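Local structure of 2,3-dihydroxybenzoate-AMP ligase (Bacillus subtilis, 1MDB) at residues A[286-290]-A[317-322]; A[265-269]-A[293-299]; A[455-461]-A[473-479]; A[338-344]-A[421-425]. The protein is an AMP-binding enzyme of the ANL clan, combining a large N-terminal portion built on mixed beta-sheets with a smaller C-terminal domain. All coordinates share one frame; numbering follows the deposited sequence.

Interaction 1: A[286-290]-A[317-322]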
loop_
_atom_site.group_PDB
_atom_site.type_symbol
_atom_site.label_atom_id
_atom_site.label_comp_id
_atom_site.label_asym_id
_atom_site.label_seq_id
_atom_site.Cartn_x
_atom_site.Cartn_y
_atom_site.Cartn_z
ATOM N N TRP A 286 6.849 -7.295 14.888
ATOM C CA TRP A 286 7.050 -6.151 15.772
ATOM C C TRP A 286 6.598 -6.447 17.194
ATOM O O TRP A 286 7.261 -6.043 18.156
ATOM C CB TRP A 286 6.310 -4.925 15.231
ATOM C CG TRP A 286 7.099 -4.163 14.193
ATOM C CD1 TRP A 286 7.829 -4.693 13.163
ATOM C CD2 TRP A 286 7.234 -2.740 14.090
ATOM N NE1 TRP A 286 8.410 -3.685 12.429
ATOM C CE2 TRP A 286 8.061 -2.479 12.976
ATOM C CE3 TRP A 286 6.734 -1.661 14.830
ATOM C CZ2 TRP A 286 8.403 -1.178 12.585
ATOM C CZ3 TRP A 286 7.072 -0.366 14.441
ATOM C CH2 TRP A 286 7.898 -0.138 13.328
ATOM N N MET A 287 5.473 -7.153 17.328
ATOM C CA MET A 287 4.963 -7.499 18.642
ATOM C C MET A 287 5.918 -8.449 19.355
ATOM O O MET A 287 6.171 -8.280 20.544
ATOM C CB MET A 287 3.555 -8.101 18.542
ATOM C CG MET A 287 2.528 -7.112 17.997
ATOM S SD MET A 287 0.808 -7.565 18.338
ATOM C CE MET A 287 0.501 -6.571 19.758
ATOM N N ASP A 288 6.467 -9.433 18.644
ATOM C CA ASP A 288 7.421 -10.344 19.281
ATOM C C ASP A 288 8.627 -9.537 19.734
ATOM O O ASP A 288 9.072 -9.633 20.879
ATOM C CB ASP A 288 7.928 -11.424 18.316
ATOM C CG ASP A 288 6.899 -12.495 18.035
ATOM O OD1 ASP A 288 7.255 -13.484 17.362
ATOM O OD2 ASP A 288 5.738 -12.352 18.476
ATOM N N ALA A 289 9.153 -8.736 18.817
ATOM C CA ALA A 289 10.324 -7.922 19.095
ATOM C C ALA A 289 10.101 -6.964 20.260
ATOM O O ALA A 289 10.958 -6.837 21.129
ATOM C CB ALA A 289 10.722 -7.151 17.846
ATOM N N ALA A 290 8.947 -6.306 20.289
ATOM C CA ALA A 290 8.661 -5.347 21.351
ATOM C C ALA A 290 8.710 -5.963 22.746
ATOM O O ALA A 290 8.799 -5.249 23.749
ATOM C CB ALA A 290 7.305 -4.695 21.113
ATOM N N ARG A 317 -3.972 -6.970 21.205
ATOM C CA ARG A 317 -2.725 -6.876 21.964
ATOM C C ARG A 317 -1.960 -5.561 21.809
ATOM O O ARG A 317 -1.122 -5.223 22.646
ATOM C CB ARG A 317 -1.801 -8.027 21.573
ATOM C CG ARG A 317 -2.343 -9.412 21.859
ATOM C CD ARG A 317 -1.417 -10.448 21.256
ATOM N NE ARG A 317 -0.063 -10.319 21.786
ATOM C CZ ARG A 317 1.024 -10.797 21.188
ATOM N NH1 ARG A 317 0.924 -11.439 20.030
ATOM N NH2 ARG A 317 2.213 -10.634 21.751
ATOM N N VAL A 318 -2.242 -4.827 20.740
ATOM C CA VAL A 318 -1.549 -3.568 20.473
ATOM C C VAL A 318 -1.460 -2.628 21.675
ATOM O O VAL A 318 -0.376 -2.144 22.010
ATOM C CB VAL A 318 -2.210 -2.820 19.295
ATOM C CG1 VAL A 318 -1.545 -1.458 19.090
ATOM C CG2 VAL A 318 -2.087 -3.656 18.026
ATOM N N LYS A 319 -2.594 -2.379 22.318
ATOM C CA LYS A 319 -2.653 -1.482 23.470
ATOM C C LYS A 319 -1.666 -1.819 24.582
ATOM O O LYS A 319 -1.058 -0.925 25.160
ATOM C CB LYS A 319 -4.064 -1.470 24.049
ATOM C CG LYS A 319 -4.221 -0.579 25.268
ATOM C CD LYS A 319 -5.650 -0.629 25.795
ATOM C CE LYS A 319 -6.643 -0.133 24.753
ATOM N NZ LYS A 319 -8.054 -0.256 25.216
ATOM N N ALA A 320 -1.511 -3.107 24.873
ATOM C CA ALA A 320 -0.611 -3.558 25.927
ATOM C C ALA A 320 0.855 -3.691 25.516
ATOM O O ALA A 320 1.747 -3.414 26.319
ATOM C CB ALA A 320 -1.104 -4.889 26.488
ATOM N N VAL A 321 1.109 -4.125 24.284
ATOM C CA VAL A 321 2.487 -4.300 23.823
ATOM C C VAL A 321 3.165 -2.990 23.429
ATOM O O VAL A 321 4.356 -2.812 23.677
ATOM C CB VAL A 321 2.573 -5.278 22.621
ATOM C CG1 VAL A 321 3.989 -5.271 22.039
ATOM C CG2 VAL A 321 2.217 -6.689 23.072
ATOM N N PHE A 322 2.413 -2.080 22.815
ATOM C CA PHE A 322 2.976 -0.803 22.398
ATOM C C PHE A 322 2.451 0.385 23.195
ATOM O O PHE A 322 3.003 1.480 23.110
ATOM C CB PHE A 322 2.711 -0.557 20.913
ATOM C CG PHE A 322 3.366 -1.559 20.008
ATOM C CD1 PHE A 322 2.669 -2.675 19.567
ATOM C CD2 PHE A 322 4.680 -1.379 19.586
ATOM C CE1 PHE A 322 3.269 -3.596 18.719
ATOM C CE2 PHE A 322 5.286 -2.295 18.738
ATOM C CZ PHE A 322 4.576 -3.406 18.302
#
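Trp286 meets Phe322 through its backbone and CB: the ring corner Phe322 CZ lies 3.8 Å from Trp286 O. The indole turns off to other partners, its NE1 hydrogen-bonded to Pro259 O and its ring edge-to-face with Phe265. One residue on, Met287 supplies the largest share of the contact. Its CG stands at the edge of the Phe322 ring, near the ring plane, 3.7 Å from Phe322 CE1, and the two side chains run at about a right angle. The bend at chi3 (98°) carries the methyl on to Arg317 and Val318, where Met287 CE sits 3.3 Å from Arg317 CB and 3.4 Å from Val318 N. Met287 SD meanwhile lies over one face of the Arg317 guanidinium, offset toward its rim. Asp288 adds no direct contact; its OD2 stays 5.1 Å from Arg317 NH2. The CB of Ala290 points toward the other segment and packs tightly on Val321 CG1 at 3.5 Å. That branch lies anti to the backbone N of Val321 (chi1 172°), while Val321 CG2 is the branch that turns to Met287 CE. No hydrogen bond spans the interface; van der Waals packing of side chains carries most of it. Helix 280-292 connects the parallel strands 275-278 and 302-306, and helix 318-321 lies between strands 302-306 and 325-331; the contact therefore packs helices of successive beta-alpha-beta crossovers, with Trp286 also resting on helix 261-271 and strand 275-278.

Interaction 2: A[265-269]-A[293-299]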
loop_
_atom_site.group_PDB
_atom_site.type_symbol
_atom_site.label_atom_id
_atom_site.label_comp_id
_atom_site.label_asym_id
_atom_site.label_seq_id
_atom_site.Cartn_x
_atom_site.Cartn_y
_atom_site.Cartn_z
ATOM N N PHE A 265 12.991 0.336 15.518
ATOM C CA PHE A 265 12.924 0.650 16.945
ATOM C C PHE A 265 13.867 1.774 17.375
ATOM O O PHE A 265 13.426 2.750 17.974
ATOM C CB PHE A 265 13.159 -0.620 17.775
ATOM C CG PHE A 265 11.954 -1.534 17.836
ATOM C CD1 PHE A 265 10.958 -1.461 16.862
ATOM C CD2 PHE A 265 11.832 -2.484 18.847
ATOM C CE1 PHE A 265 9.860 -2.318 16.887
ATOM C CE2 PHE A 265 10.733 -3.353 18.883
ATOM C CZ PHE A 265 9.746 -3.269 17.899
ATOM N N PRO A 266 15.171 1.661 17.070
ATOM C CA PRO A 266 16.088 2.734 17.473
ATOM C C PRO A 266 15.597 4.075 16.928
ATOM O O PRO A 266 15.639 5.094 17.613
ATOM C CB PRO A 266 17.414 2.309 16.848
ATOM C CG PRO A 266 17.321 0.812 16.844
ATOM C CD PRO A 266 15.898 0.574 16.393
ATOM N N LEU A 267 15.113 4.056 15.692
ATOM C CA LEU A 267 14.605 5.255 15.030
ATOM C C LEU A 267 13.390 5.821 15.763
ATOM O O LEU A 267 13.209 7.028 15.853
ATOM C CB LEU A 267 14.225 4.920 13.581
ATOM C CG LEU A 267 15.063 5.413 12.395
ATOM C CD1 LEU A 267 16.394 6.002 12.846
ATOM C CD2 LEU A 267 15.255 4.256 11.435
ATOM N N ILE A 268 12.546 4.940 16.280
ATOM C CA ILE A 268 11.362 5.389 16.991
ATOM C C ILE A 268 11.766 6.087 18.290
ATOM O O ILE A 268 11.231 7.143 18.633
ATOM C CB ILE A 268 10.421 4.200 17.287
ATOM C CG1 ILE A 268 9.915 3.622 15.962
ATOM C CG2 ILE A 268 9.257 4.655 18.157
ATOM C CD1 ILE A 268 8.997 2.429 16.101
ATOM N N GLU A 269 12.723 5.505 19.001
ATOM C CA GLU A 269 13.186 6.102 20.251
ATOM C C GLU A 269 14.046 7.350 20.009
ATOM O O GLU A 269 13.866 8.377 20.666
ATOM C CB GLU A 269 13.983 5.079 21.067
ATOM C CG GLU A 269 14.901 5.713 22.108
ATOM C CD GLU A 269 15.441 4.709 23.104
ATOM O OE1 GLU A 269 15.786 3.578 22.698
ATOM O OE2 GLU A 269 15.530 5.065 24.299
ATOM N N ARG A 293 12.946 -6.683 22.973
ATOM C CA ARG A 293 13.805 -5.512 22.799
ATOM C C ARG A 293 13.626 -4.546 23.970
ATOM O O ARG A 293 12.562 -4.503 24.591
ATOM C CB ARG A 293 13.461 -4.799 21.489
ATOM C CG ARG A 293 13.628 -5.648 20.232
ATOM C CD ARG A 293 14.933 -5.337 19.510
ATOM N NE ARG A 293 15.066 -3.908 19.241
ATOM C CZ ARG A 293 16.081 -3.353 18.586
ATOM N NH1 ARG A 293 17.068 -4.102 18.116
ATOM N NH2 ARG A 293 16.115 -2.039 18.415
ATOM N N ARG A 294 14.668 -3.777 24.270
ATOM C CA ARG A 294 14.618 -2.818 25.367
ATOM C C ARG A 294 14.486 -1.389 24.856
ATOM O O ARG A 294 14.689 -0.434 25.603
ATOM C CB ARG A 294 15.871 -2.937 26.246
ATOM C CG ARG A 294 16.030 -4.293 26.932
ATOM C CD ARG A 294 16.544 -4.143 28.361
ATOM N NE ARG A 294 16.477 -5.401 29.103
ATOM C CZ ARG A 294 16.640 -5.507 30.421
ATOM N NH1 ARG A 294 16.878 -4.427 31.154
ATOM N NH2 ARG A 294 16.560 -6.695 31.008
ATOM N N ASP A 295 14.148 -1.239 23.579
ATOM C CA ASP A 295 13.986 0.089 23.008
ATOM C C ASP A 295 12.792 0.767 23.643
ATOM O O ASP A 295 11.869 0.102 24.104
ATOM C CB ASP A 295 13.783 0.010 21.497
ATOM C CG ASP A 295 14.992 -0.543 20.781
ATOM O OD1 ASP A 295 15.213 -1.774 20.851
ATOM O OD2 ASP A 295 15.726 0.258 20.160
ATOM N N ASP A 296 12.824 2.095 23.668
ATOM C CA ASP A 296 11.744 2.887 24.240
ATOM C C ASP A 296 10.848 3.429 23.129
ATOM O O ASP A 296 11.139 4.464 22.526
ATOM C CB ASP A 296 12.332 4.029 25.070
ATOM C CG ASP A 296 11.307 5.078 25.426
ATOM O OD1 ASP A 296 10.130 4.716 25.627
ATOM O OD2 ASP A 296 11.688 6.265 25.518
ATOM N N LEU A 297 9.757 2.712 22.871
ATOM C CA LEU A 297 8.803 3.061 21.825
ATOM C C LEU A 297 7.676 3.898 22.391
ATOM O O LEU A 297 6.633 4.063 21.758
ATOM C CB LEU A 297 8.227 1.788 21.211
ATOM C CG LEU A 297 9.242 0.690 20.881
ATOM C CD1 LEU A 297 8.528 -0.472 20.209
ATOM C CD2 LEU A 297 10.340 1.245 19.977
ATOM N N SER A 298 7.907 4.421 23.589
ATOM C CA SER A 298 6.943 5.242 24.318
ATOM C C SER A 298 6.356 6.452 23.587
ATOM O O SER A 298 5.227 6.851 23.862
ATOM C CB SER A 298 7.581 5.710 25.633
ATOM O OG SER A 298 6.842 6.769 26.206
ATOM N N SER A 299 7.112 7.052 22.678
ATOM C CA SER A 299 6.616 8.218 21.947
ATOM C C SER A 299 5.512 7.847 20.956
ATOM O O SER A 299 4.778 8.708 20.460
ATOM C CB SER A 299 7.761 8.883 21.191
ATOM O OG SER A 299 8.374 7.966 20.296
#
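Phe265 and Leu297 form a CH-pi contact that pins the loop following helix 280-292 against helix 261-271, two elements that connect strands of the large mixed beta-sheet in this alpha/beta fold. Leu297 CD1 stands 3.8 Å from the centroid of the Phe265 ring and only 11° off the ring normal, so the methyl sits squarely over the face. The second methyl, Leu297 CD2, lies between Phe265 CG and Ile268 CB, 4.0 Å from the latter. The next group is polar atoms laid on apolar ones. Arg293, bent at chi2 (-100°) and again at chi3, brings NH2 to 3.3 Å from Phe265 CB and equally near Pro266 CD; its plane is turned 72° from the phenyl ring, which excludes a parallel stack. Asp295 adds its carboxylate, with CG 3.5 Å from Phe265 CB. Charged and hydrogen-bonding groups make up the third set. The other terminal nitrogen of Arg293, NH1, is salt-bridged to Asp262 of helix 261-271. Glu269 OE1 accepts a weak hydrogen bond from Asp296 N at 3.5 Å, although the N-H points almost directly at it (169°). Glu269 also lies near the carboxylates of both Asp295 and Asp296; this may raise its proton affinity, although Arg293 beside Asp295 would offset part of the charge. Beyond them the loop returns toward the helix at Ser299: its OG lies 3.4 Å from Ile268 O and makes its hydrogen bond to Val273 O.

Interaction 3: A[455-461]-A[473-479]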
loop_
_atom_site.group_PDB
_atom_site.type_symbol
_atom_site.label_atom_id
_atom_site.label_comp_id
_atom_site.label_asym_id
_atom_site.label_seq_id
_atom_site.Cartn_x
_atom_site.Cartn_y
_atom_site.Cartn_z
ATOM N N VAL A 455 2.035 -20.628 17.857
ATOM C CA VAL A 455 1.832 -20.070 16.531
ATOM C C VAL A 455 2.231 -18.601 16.453
ATOM O O VAL A 455 1.705 -17.763 17.186
ATOM C CB VAL A 455 0.351 -20.241 16.093
ATOM C CG1 VAL A 455 0.059 -19.441 14.824
ATOM C CG2 VAL A 455 0.058 -21.715 15.864
ATOM N N HIS A 456 3.181 -18.303 15.572
ATOM C CA HIS A 456 3.633 -16.933 15.371
ATOM C C HIS A 456 2.672 -16.280 14.384
ATOM O O HIS A 456 2.248 -15.142 14.578
ATOM C CB HIS A 456 5.067 -16.904 14.823
ATOM C CG HIS A 456 5.499 -15.552 14.342
ATOM N ND1 HIS A 456 5.368 -15.152 13.028
ATOM C CD2 HIS A 456 5.994 -14.483 15.010
ATOM C CE1 HIS A 456 5.761 -13.896 12.910
ATOM N NE2 HIS A 456 6.145 -13.466 14.098
ATOM N N ASP A 457 2.333 -17.005 13.320
ATOM C CA ASP A 457 1.391 -16.505 12.326
ATOM C C ASP A 457 0.814 -17.675 11.551
ATOM O O ASP A 457 1.369 -18.780 11.571
ATOM C CB ASP A 457 2.064 -15.532 11.358
ATOM C CG ASP A 457 1.069 -14.582 10.722
ATOM O OD1 ASP A 457 -0.147 -14.732 10.996
ATOM O OD2 ASP A 457 1.492 -13.687 9.954
ATOM N N ALA A 458 -0.286 -17.430 10.848
ATOM C CA ALA A 458 -0.947 -18.493 10.097
ATOM C C ALA A 458 -1.618 -17.990 8.834
ATOM O O ALA A 458 -2.256 -16.945 8.840
ATOM C CB ALA A 458 -1.991 -19.185 10.992
ATOM N N ALA A 459 -1.464 -18.739 7.748
ATOM C CA ALA A 459 -2.098 -18.384 6.483
ATOM C C ALA A 459 -2.725 -19.660 5.931
ATOM O O ALA A 459 -2.027 -20.625 5.623
ATOM C CB ALA A 459 -1.083 -17.833 5.513
ATOM N N MET A 460 -4.046 -19.660 5.817
ATOM C CA MET A 460 -4.778 -20.825 5.328
ATOM C C MET A 460 -5.227 -20.644 3.891
ATOM O O MET A 460 -5.892 -19.657 3.555
ATOM C CB MET A 460 -5.985 -21.072 6.228
ATOM C CG MET A 460 -6.911 -22.186 5.783
ATOM S SD MET A 460 -8.245 -22.355 6.986
ATOM C CE MET A 460 -8.843 -23.984 6.629
ATOM N N VAL A 461 -4.884 -21.613 3.047
ATOM C CA VAL A 461 -5.250 -21.545 1.643
ATOM C C VAL A 461 -5.876 -22.837 1.131
ATOM O O VAL A 461 -5.818 -23.890 1.780
ATOM C CB VAL A 461 -4.011 -21.198 0.765
ATOM C CG1 VAL A 461 -3.370 -19.900 1.259
ATOM C CG2 VAL A 461 -2.999 -22.319 0.812
ATOM N N CYS A 473 -5.431 -26.105 3.443
ATOM C CA CYS A 473 -4.081 -26.245 3.986
ATOM C C CYS A 473 -3.707 -24.959 4.701
ATOM O O CYS A 473 -3.862 -23.873 4.139
ATOM C CB CYS A 473 -3.072 -26.489 2.861
ATOM S SG CYS A 473 -1.362 -26.702 3.422
ATOM N N VAL A 474 -3.236 -25.065 5.938
ATOM C CA VAL A 474 -2.821 -23.871 6.672
ATOM C C VAL A 474 -1.315 -23.865 6.879
ATOM O O VAL A 474 -0.743 -24.826 7.399
ATOM C CB VAL A 474 -3.502 -23.753 8.072
ATOM C CG1 VAL A 474 -3.143 -24.943 8.966
ATOM C CG2 VAL A 474 -3.057 -22.469 8.736
ATOM N N PHE A 475 -0.658 -22.793 6.452
ATOM C CA PHE A 475 0.781 -22.695 6.656
ATOM C C PHE A 475 0.976 -22.009 8.003
ATOM O O PHE A 475 0.418 -20.951 8.259
ATOM C CB PHE A 475 1.438 -21.889 5.532
ATOM C CG PHE A 475 1.500 -22.622 4.225
ATOM C CD1 PHE A 475 0.358 -22.780 3.444
ATOM C CD2 PHE A 475 2.703 -23.176 3.780
ATOM C CE1 PHE A 475 0.407 -23.482 2.235
ATOM C CE2 PHE A 475 2.766 -23.880 2.571
ATOM C CZ PHE A 475 1.619 -24.033 1.801
ATOM N N ILE A 476 1.748 -22.637 8.873
ATOM C CA ILE A 476 1.999 -22.094 10.198
ATOM C C ILE A 476 3.478 -21.746 10.383
ATOM O O ILE A 476 4.362 -22.502 9.970
ATOM C CB ILE A 476 1.626 -23.126 11.290
ATOM C CG1 ILE A 476 0.135 -23.482 11.205
ATOM C CG2 ILE A 476 1.996 -22.590 12.658
ATOM C CD1 ILE A 476 -0.806 -22.338 11.557
ATOM N N ILE A 477 3.737 -20.591 10.983
ATOM C CA ILE A 477 5.098 -20.184 11.295
ATOM C C ILE A 477 5.169 -20.430 12.796
ATOM O O ILE A 477 4.506 -19.745 13.579
ATOM C CB ILE A 477 5.347 -18.694 10.995
ATOM C CG1 ILE A 477 5.346 -18.458 9.479
ATOM C CG2 ILE A 477 6.681 -18.269 11.591
ATOM C CD1 ILE A 477 5.437 -16.989 9.073
ATOM N N PRO A 478 5.950 -21.441 13.214
ATOM C CA PRO A 478 6.126 -21.822 14.617
ATOM C C PRO A 478 6.743 -20.737 15.481
ATOM O O PRO A 478 7.684 -20.066 15.068
ATOM C CB PRO A 478 7.037 -23.048 14.534
ATOM C CG PRO A 478 6.812 -23.573 13.159
ATOM C CD PRO A 478 6.746 -22.320 12.343
ATOM N N ARG A 479 6.204 -20.561 16.680
ATOM C CA ARG A 479 6.751 -19.580 17.605
ATOM C C ARG A 479 7.761 -20.375 18.417
ATOM O O ARG A 479 7.577 -20.596 19.614
ATOM C CB ARG A 479 5.658 -19.031 18.517
ATOM C CG ARG A 479 6.164 -18.073 19.572
ATOM C CD ARG A 479 5.018 -17.555 20.417
ATOM N NE ARG A 479 4.042 -16.823 19.618
ATOM C CZ ARG A 479 4.325 -15.735 18.910
ATOM N NH1 ARG A 479 5.561 -15.250 18.901
ATOM N NH2 ARG A 479 3.373 -15.130 18.214
#
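His456 and Asp457 both face Ile477, a classic beta bulge in the antiparallel hairpin of strands 455-465 and 469-478 in the C-terminal domain. Ile477 is held from both sides of the bulge: its O accepts from His456 N at 2.8 Å and its N donates to Asp457 O at 3.0 Å. Past the bulge the pairing is regular, with Ala459 opposite Phe475 and Val461 opposite Cys473 as hydrogen-bonded pairs. Arg479 can be traced outward from the end of the second strand. Its CB lies 3.9 Å from His456 N; the chain then runs extended until chi3 (-61°) folds the head back over the bulge. NE comes to 3.5 Å from Val455 O, and CZ lies near His456 CA. NH2 gives Val455 O a weak hydrogen bond, 3.3 Å long and strongly bent (125°). NH1 lies at the edge of the imidazole, and its salt bridge to Asp288 ties this corner to helix 280-292 of the N-terminal portion. The two faces of the hairpin are covered by different helices: 522-534 lies on the side of Ala459 and Phe475, and 442-449 on that of Ala458, Met460, Val474 and Ile476. On this second side packing is tight, with Ile476 CD1 pressed to 3.4 Å from Ala458 CB.

Interaction 4: A[338-344]-A[421-425]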
loop_
_atom_site.group_PDB
_atom_site.type_symbol
_atom_site.label_atom_id
_atom_site.label_comp_id
_atom_site.label_asym_id
_atom_site.label_seq_id
_atom_site.Cartn_x
_atom_site.Cartn_y
_atom_site.Cartn_z
ATOM N N ASN A 338 -10.473 3.047 4.188
ATOM C CA ASN A 338 -11.263 2.979 5.413
ATOM C C ASN A 338 -10.371 2.958 6.650
ATOM O O ASN A 338 -9.333 2.281 6.666
ATOM C CB ASN A 338 -12.119 1.707 5.416
ATOM C CG ASN A 338 -12.996 1.593 4.197
ATOM O OD1 ASN A 338 -14.014 2.279 4.082
ATOM N ND2 ASN A 338 -12.602 0.728 3.263
ATOM N N TYR A 339 -10.782 3.670 7.697
ATOM C CA TYR A 339 -10.003 3.703 8.936
ATOM C C TYR A 339 -10.880 3.566 10.174
ATOM O O TYR A 339 -12.019 4.022 10.185
ATOM C CB TYR A 339 -9.267 5.040 9.130
ATOM C CG TYR A 339 -8.330 5.529 8.046
ATOM C CD1 TYR A 339 -8.814 6.223 6.941
ATOM C CD2 TYR A 339 -6.943 5.384 8.179
ATOM C CE1 TYR A 339 -7.940 6.773 5.998
ATOM C CE2 TYR A 339 -6.064 5.928 7.241
ATOM C CZ TYR A 339 -6.568 6.621 6.159
ATOM O OH TYR A 339 -5.706 7.175 5.242
ATOM N N THR A 340 -10.350 2.940 11.219
ATOM C CA THR A 340 -11.081 2.905 12.475
ATOM C C THR A 340 -10.706 4.301 12.981
ATOM O O THR A 340 -9.591 4.773 12.720
ATOM C CB THR A 340 -10.540 1.842 13.453
ATOM O OG1 THR A 340 -9.117 1.962 13.565
ATOM C CG2 THR A 340 -10.906 0.448 12.977
ATOM N N ARG A 341 -11.619 4.988 13.659
ATOM C CA ARG A 341 -11.297 6.331 14.136
ATOM C C ARG A 341 -10.431 6.276 15.381
ATOM O O ARG A 341 -10.539 5.353 16.181
ATOM C CB ARG A 341 -12.577 7.133 14.383
ATOM C CG ARG A 341 -13.395 7.373 13.110
ATOM C CD ARG A 341 -12.561 8.047 12.012
ATOM N NE ARG A 341 -13.361 8.473 10.862
ATOM C CZ ARG A 341 -13.702 7.696 9.839
ATOM N NH1 ARG A 341 -13.316 6.424 9.797
ATOM N NH2 ARG A 341 -14.439 8.193 8.853
ATOM N N LEU A 342 -9.558 7.266 15.534
ATOM C CA LEU A 342 -8.634 7.309 16.662
ATOM C C LEU A 342 -9.284 7.410 18.048
ATOM O O LEU A 342 -8.656 7.073 19.058
ATOM C CB LEU A 342 -7.626 8.446 16.452
ATOM C CG LEU A 342 -6.789 8.316 15.169
ATOM C CD1 LEU A 342 -5.880 9.535 14.997
ATOM C CD2 LEU A 342 -5.960 7.037 15.221
ATOM N N ASP A 343 -10.533 7.856 18.099
ATOM C CA ASP A 343 -11.252 7.966 19.364
ATOM C C ASP A 343 -12.409 6.968 19.412
ATOM O O ASP A 343 -13.433 7.220 20.052
ATOM C CB ASP A 343 -11.799 9.382 19.557
ATOM C CG ASP A 343 -12.619 9.856 18.376
ATOM O OD1 ASP A 343 -13.003 9.016 17.532
ATOM O OD2 ASP A 343 -12.884 11.076 18.294
ATOM N N ASP A 344 -12.247 5.843 18.722
ATOM C CA ASP A 344 -13.264 4.797 18.686
ATOM C C ASP A 344 -13.076 3.836 19.853
ATOM O O ASP A 344 -11.994 3.756 20.433
ATOM C CB ASP A 344 -13.160 4.005 17.374
ATOM C CG ASP A 344 -14.004 4.592 16.268
ATOM O OD1 ASP A 344 -13.845 4.157 15.104
ATOM O OD2 ASP A 344 -14.831 5.480 16.561
ATOM N N GLY A 421 -21.849 1.794 9.826
ATOM C CA GLY A 421 -21.214 1.884 8.526
ATOM C C GLY A 421 -19.799 1.346 8.451
ATOM O O GLY A 421 -19.102 1.582 7.468
ATOM N N TYR A 422 -19.361 0.632 9.483
ATOM C CA TYR A 422 -18.019 0.063 9.481
ATOM C C TYR A 422 -17.975 -1.194 8.624
ATOM O O TYR A 422 -19.000 -1.834 8.389
ATOM C CB TYR A 422 -17.550 -0.256 10.906
ATOM C CG TYR A 422 -17.132 0.976 11.675
ATOM C CD1 TYR A 422 -18.072 1.938 12.056
ATOM C CD2 TYR A 422 -15.787 1.218 11.962
ATOM C CE1 TYR A 422 -17.680 3.109 12.697
ATOM C CE2 TYR A 422 -15.387 2.386 12.602
ATOM C CZ TYR A 422 -16.338 3.328 12.965
ATOM O OH TYR A 422 -15.947 4.489 13.588
ATOM N N ILE A 423 -16.779 -1.532 8.154
ATOM C CA ILE A 423 -16.587 -2.698 7.310
ATOM C C ILE A 423 -15.814 -3.784 8.043
ATOM O O ILE A 423 -14.759 -3.538 8.635
ATOM C CB ILE A 423 -15.823 -2.319 6.022
ATOM C CG1 ILE A 423 -16.619 -1.271 5.241
ATOM C CG2 ILE A 423 -15.577 -3.559 5.164
ATOM C CD1 ILE A 423 -15.926 -0.762 3.991
ATOM N N VAL A 424 -16.374 -4.984 8.024
ATOM C CA VAL A 424 -15.747 -6.133 8.637
ATOM C C VAL A 424 -15.419 -7.032 7.454
ATOM O O VAL A 424 -16.294 -7.699 6.906
ATOM C CB VAL A 424 -16.699 -6.853 9.596
ATOM C CG1 VAL A 424 -15.994 -8.057 10.212
ATOM C CG2 VAL A 424 -17.152 -5.891 10.690
ATOM N N VAL A 425 -14.154 -7.009 7.048
ATOM C CA VAL A 425 -13.681 -7.792 5.916
ATOM C C VAL A 425 -13.519 -9.267 6.260
ATOM O O VAL A 425 -13.011 -9.616 7.327
ATOM C CB VAL A 425 -12.321 -7.240 5.408
ATOM C CG1 VAL A 425 -11.837 -8.035 4.188
ATOM C CG2 VAL A 425 -12.470 -5.771 5.050
#
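Tyr422 OH donates a hydrogen bond to Asp344 OD1 at 2.6 Å, fastening the approach to strand 423-428, an outer strand of a four-stranded antiparallel sheet, to a type I beta turn that follows strand 337-339 of the large mixed sheet. The tyrosine and aspartate side chains come from opposite directions; the hydroxyl reaches OD1 on its syn side, 22° out of the carboxylate plane, while carboxylate and ring planes stand 58° apart. Along the phenol edge, Thr340 CA lies 4.3 Å from Tyr422 CE2, and Arg341 CG flanks the hydroxyl. The other first-shell contact is made by Ile423, whose CD1 lies 3.6 Å from Asn338 OD1, the two side chains crossing at about a right angle; an extended chi2 (177°) carries that methyl out to the amide.

The next shell fixes these groups. Asp344 OD1 is gripped twice, because Arg341 N also donates to it, at 2.8 Å and from above the carboxylate plane. The turn is closed in addition by Asp344 N bonding to Arg341 O at 3.1 Å. Asn338 ND2 is anchored to Phe330 O, and Thr340 OG1 takes a hydrogen bond from Gln328 N, so neighbouring strand 325-331 sets both. On the opposing segment, Ile423 pairs through its backbone with Gln353 and Gly354. Two residues further on, Val425 touches the bound adenosine monophosphate, placing the junction beside that pocket. Val425 O is itself held by a hydrogen bond from Lys309 NZ.

From the N terminus, helix 261-271 comes first, and interaction 2 closes a loop of 23 intervening residues back onto it. Interaction 1 starts within that loop and ends beyond it, so the two cross; they also touch, where the ring of Phe265 meets helix 280-292, so the helices and the loop pack on one another. Interaction 4 follows in series, spanning 76 residues to join the large mixed sheet to the four-stranded antiparallel one. Interaction 3 comes last, a local hairpin closure across 11 residues in the C-terminal domain. Although remote in sequence, interactions 1 and 3 are tied across the two domains by the Asp288-Arg479 salt bridge, whereas interaction 4 touches none of the others.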